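Local coordinates for protein betaine aldehyde dehydrogenase (Staphylococcus aureus subsp. aureus COL, PDB 4QTO) that probably oxidises betaine aldehyde to glycine betaine with a nicotinamide cofactor such as NAD, as a member of the aldehyde dehydrogenase family, at residues Gly67-Glu70 / Asp71-Ala75; Thr212-Arg215 / Val216-Met220; Ile259-Gly262 / Lys263-Lys267. One frame throughout, in Å; residues are numbered along the deposited sequence. Where two conformers were deposited one is given.

Interaction 1 of 3, residues Gly67-Glu70 / Asp71-Ala75; sequences GTKE and DAERA
Thr68 and Asp71 hold each other at the first turn of helix 69-85. Thr68 is the N-cap residue, and its side chain faces the start of the helix. The Asp71 side chain can be followed outward. Asp71 CB lies against the carbonyl oxygen of Thr68, 3.3 Å from Thr68 O. CG stands beside the backbone N of its own residue (chi1 -71°), which turns the carboxylate back toward Thr68, with Asp71 CG 3.5 Å from Thr68 OG1. OD1 stays farther from that hydroxyl. OD2 takes a nearly straight hydrogen bond from the backbone of Thr68, with Thr68 N to Asp71 OD2 at 3.1 Å and an N-H...O angle of 172°. The donor approaches from above the carboxylate plane. OD2 also accepts from Ala45 N and Gln35 NE2, so three donors grip one buried oxygen.

The return bond runs from Asp71 N to Thr68 OG1 at 3.2 Å. The same hydroxyl receives a weak bond from Glu70 N. The main chain then settles into the helical pattern with Ala72 N to Thr68 O at 3.1 Å.

On the exposed side, Glu70 and Glu73 run side by side and point the same way in one of the two conformers of Glu73. Glu70 OE2 forms a salt bridge with Lys69 NZ at 3.0 Å, which may ease the repulsion between the two acids. A water lies 2.8 Å from Glu70 OE2 and, in that conformer, near Glu73 OE2 as well. Ala72 packs on Val240 and Val243 of helix 237-246. The reciprocal bonds between Thr68 and Asp71 are those of a capping box, which opens helix 69-85.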
loop_
_atom_site.group_PDB
_atom_site.type_symbol
_atom_site.label_atom_id
_atom_site.label_comp_id
_atom_site.label_asym_id
_atom_site.label_seq_id
_atom_site.Cartn_x
_atom_site.Cartn_y
_atom_site.Cartn_z
ATOM N N GLY A 67 -9.063 21.017 -37.072
ATOM C CA GLY A 67 -10.300 20.266 -36.896
ATOM C C GLY A 67 -11.498 21.049 -36.397
ATOM O O GLY A 67 -11.355 22.141 -35.840
ATOM N N THR A 68 -12.674 20.463 -36.600
ATOM C CA THR A 68 -13.912 21.067 -36.176
ATOM C C THR A 68 -14.469 20.420 -34.907
ATOM O O THR A 68 -14.049 19.336 -34.468
ATOM C CB THR A 68 -14.994 20.933 -37.253
ATOM O OG1 THR A 68 -15.368 19.554 -37.403
ATOM C CG2 THR A 68 -14.502 21.471 -38.571
ATOM N N LYS A 69 -15.469 21.070 -34.321
ATOM C CA LYS A 69 -16.064 20.504 -33.115
ATOM C C LYS A 69 -16.751 19.175 -33.436
ATOM O O LYS A 69 -16.821 18.295 -32.558
ATOM C CB LYS A 69 -17.022 21.497 -32.453
ATOM C CG LYS A 69 -18.284 21.769 -33.194
ATOM C CD LYS A 69 -19.094 22.804 -32.391
ATOM C CE LYS A 69 -20.475 23.050 -32.984
ATOM N NZ LYS A 69 -20.429 23.562 -34.377
ATOM N N GLU A 70 -17.189 18.975 -34.678
ATOM C CA GLU A 70 -17.789 17.709 -35.079
ATOM C C GLU A 70 -16.729 16.614 -35.143
ATOM O O GLU A 70 -17.016 15.454 -34.867
ATOM C CB GLU A 70 -18.549 17.808 -36.390
ATOM C CG GLU A 70 -19.833 18.645 -36.304
ATOM C CD GLU A 70 -19.596 20.142 -36.213
ATOM O OE1 GLU A 70 -18.574 20.654 -36.734
ATOM O OE2 GLU A 70 -20.466 20.833 -35.641
ATOM N N ASP A 71 -15.512 16.973 -35.573
ATOM C CA ASP A 71 -14.398 15.992 -35.577
ATOM C C ASP A 71 -14.123 15.550 -34.108
ATOM O O ASP A 71 -13.956 14.347 -33.820
ATOM C CB ASP A 71 -13.123 16.610 -36.156
ATOM C CG ASP A 71 -13.189 16.850 -37.665
ATOM O OD1 ASP A 71 -13.865 16.080 -38.374
ATOM O OD2 ASP A 71 -12.507 17.800 -38.136
ATOM N N ALA A 72 -14.099 16.502 -33.173
ATOM C CA ALA A 72 -13.819 16.188 -31.772
ATOM C C ALA A 72 -14.918 15.284 -31.224
ATOM O O ALA A 72 -14.642 14.319 -30.516
ATOM C CB ALA A 72 -13.705 17.454 -30.918
ATOM N N GLU A 73 -16.172 15.591 -31.564
ATOM C CA GLU A 73 -17.294 14.764 -31.132
ATOM C C GLU A 73 -17.164 13.342 -31.697
ATOM O O GLU A 73 -17.375 12.353 -30.980
ATOM C CB GLU A 73 -18.628 15.386 -31.615
ATOM C CG GLU A 73 -19.065 16.679 -30.935
ATOM C CD GLU A 73 -20.146 17.457 -31.709
ATOM O OE1 GLU A 73 -20.713 16.927 -32.694
ATOM O OE2 GLU A 73 -20.428 18.615 -31.344
ATOM N N ARG A 74 -16.803 13.224 -32.972
ATOM C CA ARG A 74 -16.639 11.905 -33.585
ATOM C C ARG A 74 -15.530 11.085 -32.886
ATOM O O ARG A 74 -15.684 9.870 -32.656
ATOM C CB ARG A 74 -16.360 12.014 -35.106
ATOM C CG ARG A 74 -16.506 10.682 -35.807
ATOM C CD ARG A 74 -16.530 10.811 -37.329
ATOM N NE ARG A 74 -15.248 11.160 -37.927
ATOM C CZ ARG A 74 -14.272 10.296 -38.206
ATOM N NH1 ARG A 74 -14.379 9.007 -37.899
ATOM N NH2 ARG A 74 -13.175 10.743 -38.775
ATOM N N ALA A 75 -14.452 11.751 -32.515
ATOM C CA ALA A 75 -13.358 11.098 -31.785
ATOM C C ALA A 75 -13.800 10.613 -30.409
ATOM O O ALA A 75 -13.504 9.489 -29.994
ATOM C CB ALA A 75 -12.194 12.036 -31.618
HETATM O O HOH W 1 -22.223 19.838 -33.765
#

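Interaction 2 of 3, residues Thr212-Arg215 / Val216-Met220; sequences TTIR and VFELM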
loop_
_atom_site.group_PDB
_atom_site.type_symbol
_atom_site.label_atom_id
_atom_site.label_comp_id
_atom_site.label_asym_id
_atom_site.label_seq_id
_atom_site.Cartn_x
_atom_site.Cartn_y
_atom_site.Cartn_z
ATOM N N THR A 212 5.597 17.079 -32.516
ATOM C CA THR A 212 6.002 15.839 -31.867
ATOM C C THR A 212 4.795 14.994 -31.433
ATOM O O THR A 212 4.916 13.772 -31.284
ATOM C CB THR A 212 6.931 16.093 -30.674
ATOM O OG1 THR A 212 6.277 17.013 -29.790
ATOM C CG2 THR A 212 8.286 16.589 -31.121
ATOM N N THR A 213 3.636 15.620 -31.212
ATOM C CA THR A 213 2.429 14.876 -30.825
ATOM C C THR A 213 1.910 14.046 -32.026
ATOM O O THR A 213 1.516 12.886 -31.896
ATOM C CB THR A 213 1.371 15.786 -30.187
ATOM O OG1 THR A 213 1.954 16.490 -29.066
ATOM C CG2 THR A 213 0.180 14.982 -29.709
ATOM N N ILE A 214 1.912 14.660 -33.200
ATOM C CA ILE A 214 1.578 13.925 -34.413
ATOM C C ILE A 214 2.559 12.752 -34.527
ATOM O O ILE A 214 2.151 11.613 -34.786
ATOM C CB ILE A 214 1.687 14.842 -35.654
ATOM C CG1 ILE A 214 0.574 15.895 -35.652
ATOM C CG2 ILE A 214 1.604 14.002 -36.928
ATOM C CD1 ILE A 214 0.788 16.998 -36.677
ATOM N N ARG A 215 3.861 13.006 -34.322
ATOM C CA ARG A 215 4.857 11.916 -34.472
ATOM C C ARG A 215 4.608 10.791 -33.491
ATOM O O ARG A 215 4.675 9.610 -33.885
ATOM C CB ARG A 215 6.288 12.451 -34.357
ATOM C CG ARG A 215 7.360 11.422 -34.637
ATOM C CD ARG A 215 7.337 10.966 -36.085
ATOM N NE ARG A 215 8.415 9.978 -36.325
ATOM C CZ ARG A 215 8.234 8.731 -36.735
ATOM N NH1 ARG A 215 7.034 8.275 -37.101
ATOM N NH2 ARG A 215 9.289 7.934 -36.857
ATOM N N VAL A 216 4.308 11.114 -32.228
ATOM C CA VAL A 216 4.091 10.042 -31.246
ATOM C C VAL A 216 2.834 9.227 -31.611
ATOM O O VAL A 216 2.804 8.015 -31.365
ATOM C CB VAL A 216 4.106 10.519 -29.779
ATOM C CG1 VAL A 216 2.793 11.173 -29.389
ATOM C CG2 VAL A 216 4.392 9.344 -28.899
ATOM N N PHE A 217 1.798 9.871 -32.179
ATOM C CA PHE A 217 0.631 9.124 -32.648
ATOM C C PHE A 217 1.022 8.155 -33.773
ATOM O O PHE A 217 0.525 7.025 -33.815
ATOM C CB PHE A 217 -0.540 10.007 -33.013
ATOM C CG PHE A 217 -1.447 10.257 -31.851
ATOM C CD1 PHE A 217 -1.084 11.144 -30.853
ATOM C CD2 PHE A 217 -2.630 9.558 -31.749
ATOM C CE1 PHE A 217 -1.906 11.321 -29.749
ATOM C CE2 PHE A 217 -3.474 9.757 -30.664
ATOM C CZ PHE A 217 -3.113 10.624 -29.672
ATOM N N GLU A 218 1.895 8.592 -34.684
ATOM C CA GLU A 218 2.407 7.660 -35.727
ATOM C C GLU A 218 3.083 6.461 -35.043
ATOM O O GLU A 218 2.854 5.311 -35.424
ATOM C CB GLU A 218 3.404 8.343 -36.650
ATOM C CG GLU A 218 2.811 9.470 -37.501
ATOM C CD GLU A 218 3.823 10.123 -38.409
ATOM O OE1 GLU A 218 5.059 9.943 -38.183
ATOM O OE2 GLU A 218 3.382 10.797 -39.363
ATOM N N LEU A 219 3.920 6.725 -34.040
ATOM C CA LEU A 219 4.624 5.638 -33.341
ATOM C C LEU A 219 3.676 4.704 -32.577
ATOM O O LEU A 219 3.860 3.484 -32.567
ATOM C CB LEU A 219 5.709 6.207 -32.415
ATOM C CG LEU A 219 6.795 7.028 -33.099
ATOM C CD1 LEU A 219 7.729 7.646 -32.071
ATOM C CD2 LEU A 219 7.588 6.185 -34.096
ATOM N N MET A 220 2.673 5.280 -31.916
ATOM C CA MET A 220 1.669 4.457 -31.221
ATOM C C MET A 220 0.898 3.570 -32.194
ATOM O O MET A 220 0.623 2.398 -31.911
ATOM C CB MET A 220 0.727 5.321 -30.407
ATOM C CG MET A 220 1.453 5.925 -29.218
ATOM S SD MET A 220 0.306 6.698 -28.041
ATOM C CE MET A 220 -0.107 8.125 -28.958
#
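Each carbonyl from Thr212 to Arg215 accepts the amide four residues on, from Val216 to Leu219, at 2.9 to 3.0 Å from O to N, as in a regular alpha-helix. Along it Arg215 reaches forward to Glu218 and Leu219. The Arg215 chain leaves with CG anti to its own N (chi1 -174°) and bends at chi2, which swings the guanidinium over the next turn. There Arg215 NH1 forms a salt bridge with Glu218 OE1 at 2.8 Å. Glu218 OE1 offers its anti lone pair and lies 26° out of the guanidinium plane of Arg215; the guanidinium and carboxylate planes are 73° apart. Leu219 CD2 sits over one face of the guanidinium, toward its rim, 3.7 Å from Arg215 CZ. Glu218 OE2 accepts from Ser32 N, so both carboxylate oxygens are engaged.

On the buried side, Thr213 and Phe217 lie alongside each other, with Thr213 CG2 4.2 Å from Phe217 CD1. Thr213 O meets the ring edge in plane. The methyl Met220 CE lies over the centre of one ring face. Helix 211-223 is the crossover of a beta-alpha-beta unit. Phe217 packs on strands 200-204 and 230-232, while Val216 and Met220 face helix 183-197.

Interaction 3 of 3, residues Ile259-Gly262 / Lys263-Lys267; sequences IETG and KHIMK
Lys263 lies along Ile259 one turn earlier, in the crossover helix of a beta-alpha-beta unit formed by strand 252-256, helix 259-269 and strand 275-279. Lys263 and Gly262 are the two residues with the most surface covered in the contact. The Lys263 chain starts with CG beside its own backbone N (chi1 -68°) and is extended from there on. Its lower part passes the main chain, with Lys263 CG 3.3 Å from Ile259 O. Farther out, Lys263 CE packs on Ile259 CG1 at 3.7 Å, and the two side chains point the same way. The ammonium forms a long salt bridge with Glu260, 3.9 Å from Lys263 NZ to Glu260 OE2. Its stronger partners are Asn271 O of the second subunit and Gln485 OE1 of its own chain. The lysine therefore links this helix to the subunit interface.

Thr261 and Ile265 meet on the side that faces strand 252-256, where Ile265 packs on Val253 and Phe255. Ile265 has two conformers. In one of them its methyl CD1 rests against the methyl CG2 of Thr261.

Gly262 contributes backbone alone. Its buried carbonyl accepts from the amide of Met266, 3.0 Å from Gly262 O to Met266 N.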
loop_
_atom_site.group_PDB
_atom_site.type_symbol
_atom_site.label_atom_id
_atom_site.label_comp_id
_atom_site.label_asym_id
_atom_site.label_seq_id
_atom_site.Cartn_x
_atom_site.Cartn_y
_atom_site.Cartn_z
ATOM N N ILE A 259 -4.263 29.313 -16.433
ATOM C CA ILE A 259 -5.281 29.354 -15.379
ATOM C C ILE A 259 -6.673 29.730 -15.884
ATOM O O ILE A 259 -7.657 29.088 -15.509
ATOM C CB ILE A 259 -4.813 30.182 -14.176
ATOM C CG1 ILE A 259 -5.788 30.060 -13.037
ATOM C CG2 ILE A 259 -4.595 31.648 -14.553
ATOM C CD1 ILE A 259 -5.296 30.638 -11.720
ATOM N N GLU A 260 -6.777 30.757 -16.716
ATOM C CA GLU A 260 -8.135 31.190 -17.147
ATOM C C GLU A 260 -8.827 30.144 -17.998
ATOM O O GLU A 260 -10.024 29.862 -17.811
ATOM C CB GLU A 260 -8.099 32.587 -17.782
ATOM C CG GLU A 260 -7.737 33.670 -16.746
ATOM C CD GLU A 260 -8.666 33.694 -15.498
ATOM O OE1 GLU A 260 -9.922 33.642 -15.627
ATOM O OE2 GLU A 260 -8.150 33.732 -14.341
ATOM N N THR A 261 -8.070 29.487 -18.868
ATOM C CA THR A 261 -8.617 28.413 -19.683
ATOM C C THR A 261 -8.970 27.225 -18.791
ATOM O O THR A 261 -10.027 26.608 -18.973
ATOM C CB THR A 261 -7.613 27.983 -20.770
ATOM O OG1 THR A 261 -7.420 29.113 -21.640
ATOM C CG2 THR A 261 -8.145 26.826 -21.587
ATOM N N GLY A 262 -8.102 26.898 -17.831
ATOM C CA GLY A 262 -8.387 25.797 -16.922
ATOM C C GLY A 262 -9.684 25.987 -16.138
ATOM O O GLY A 262 -10.440 25.025 -15.931
ATOM N N LYS A 263 -9.913 27.196 -15.651
ATOM C CA LYS A 263 -11.151 27.468 -14.888
ATOM C C LYS A 263 -12.376 27.263 -15.786
ATOM O O LYS A 263 -13.379 26.697 -15.347
ATOM C CB LYS A 263 -11.128 28.869 -14.305
ATOM C CG LYS A 263 -10.092 29.042 -13.220
ATOM C CD LYS A 263 -10.090 30.445 -12.693
ATOM C CE LYS A 263 -9.135 30.528 -11.517
ATOM N NZ LYS A 263 -9.030 31.903 -11.012
ATOM N N HIS A 264 -12.284 27.716 -17.036
ATOM C CA HIS A 264 -13.363 27.557 -18.031
ATOM C C HIS A 264 -13.632 26.084 -18.289
ATOM O O HIS A 264 -14.785 25.654 -18.331
ATOM C CB HIS A 264 -12.995 28.291 -19.314
ATOM C CG HIS A 264 -13.992 28.136 -20.416
ATOM N ND1 HIS A 264 -15.125 28.918 -20.518
ATOM C CD2 HIS A 264 -14.005 27.313 -21.491
ATOM C CE1 HIS A 264 -15.806 28.563 -21.598
ATOM N NE2 HIS A 264 -15.156 27.578 -22.194
ATOM N N ILE A 265 -12.563 25.316 -18.458
ATOM C CA ILE A 265 -12.664 23.861 -18.646
ATOM C C ILE A 265 -13.365 23.182 -17.481
ATOM O O ILE A 265 -14.253 22.353 -17.675
ATOM C CB ILE A 265 -11.281 23.272 -18.889
ATOM C CG1 ILE A 265 -10.868 23.679 -20.305
ATOM C CG2 ILE A 265 -11.252 21.750 -18.689
ATOM C CD1 ILE A 265 -9.469 23.246 -20.702
ATOM N N MET A 266 -13.000 23.557 -16.266
ATOM C CA MET A 266 -13.625 22.981 -15.089
ATOM C C MET A 266 -15.120 23.318 -15.010
ATOM O O MET A 266 -15.946 22.465 -14.658
ATOM C CB MET A 266 -12.899 23.431 -13.837
ATOM C CG MET A 266 -13.455 22.840 -12.572
ATOM S SD MET A 266 -12.397 23.144 -11.159
ATOM C CE MET A 266 -13.424 22.568 -9.820
ATOM N N LYS A 267 -15.476 24.550 -15.349
ATOM C CA LYS A 267 -16.881 24.943 -15.347
ATOM C C LYS A 267 -17.660 24.140 -16.401
ATOM O O LYS A 267 -18.808 23.772 -16.170
ATOM C CB LYS A 267 -17.019 26.450 -15.552
ATOM C CG LYS A 267 -16.555 27.264 -14.368
ATOM C CD LYS A 267 -16.532 28.757 -14.714
ATOM C CE LYS A 267 -16.064 29.639 -13.573
ATOM N NZ LYS A 267 -17.116 29.774 -12.527
#

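Overall arrangement
From the N terminus the three contacts come in series. None nests in or crosses another, and each is local to one helix, interaction 1 including the two residues before its first turn. Interaction 1 opens helix 69-85, which packs on helix 237-246 and strand 35-37. Interaction 2 lies in the crossover between strands 200-204 and 230-232. Interaction 3 lies in the crossover between strands 252-256 and 275-279. Both crossovers belong to the same mixed sheet, consistent with the Rossmann-type cofactor domain of the family. The centres of interactions 2 and 3 are about 27 Å apart, and no two contacts touch. Interaction 3 alone reaches another subunit.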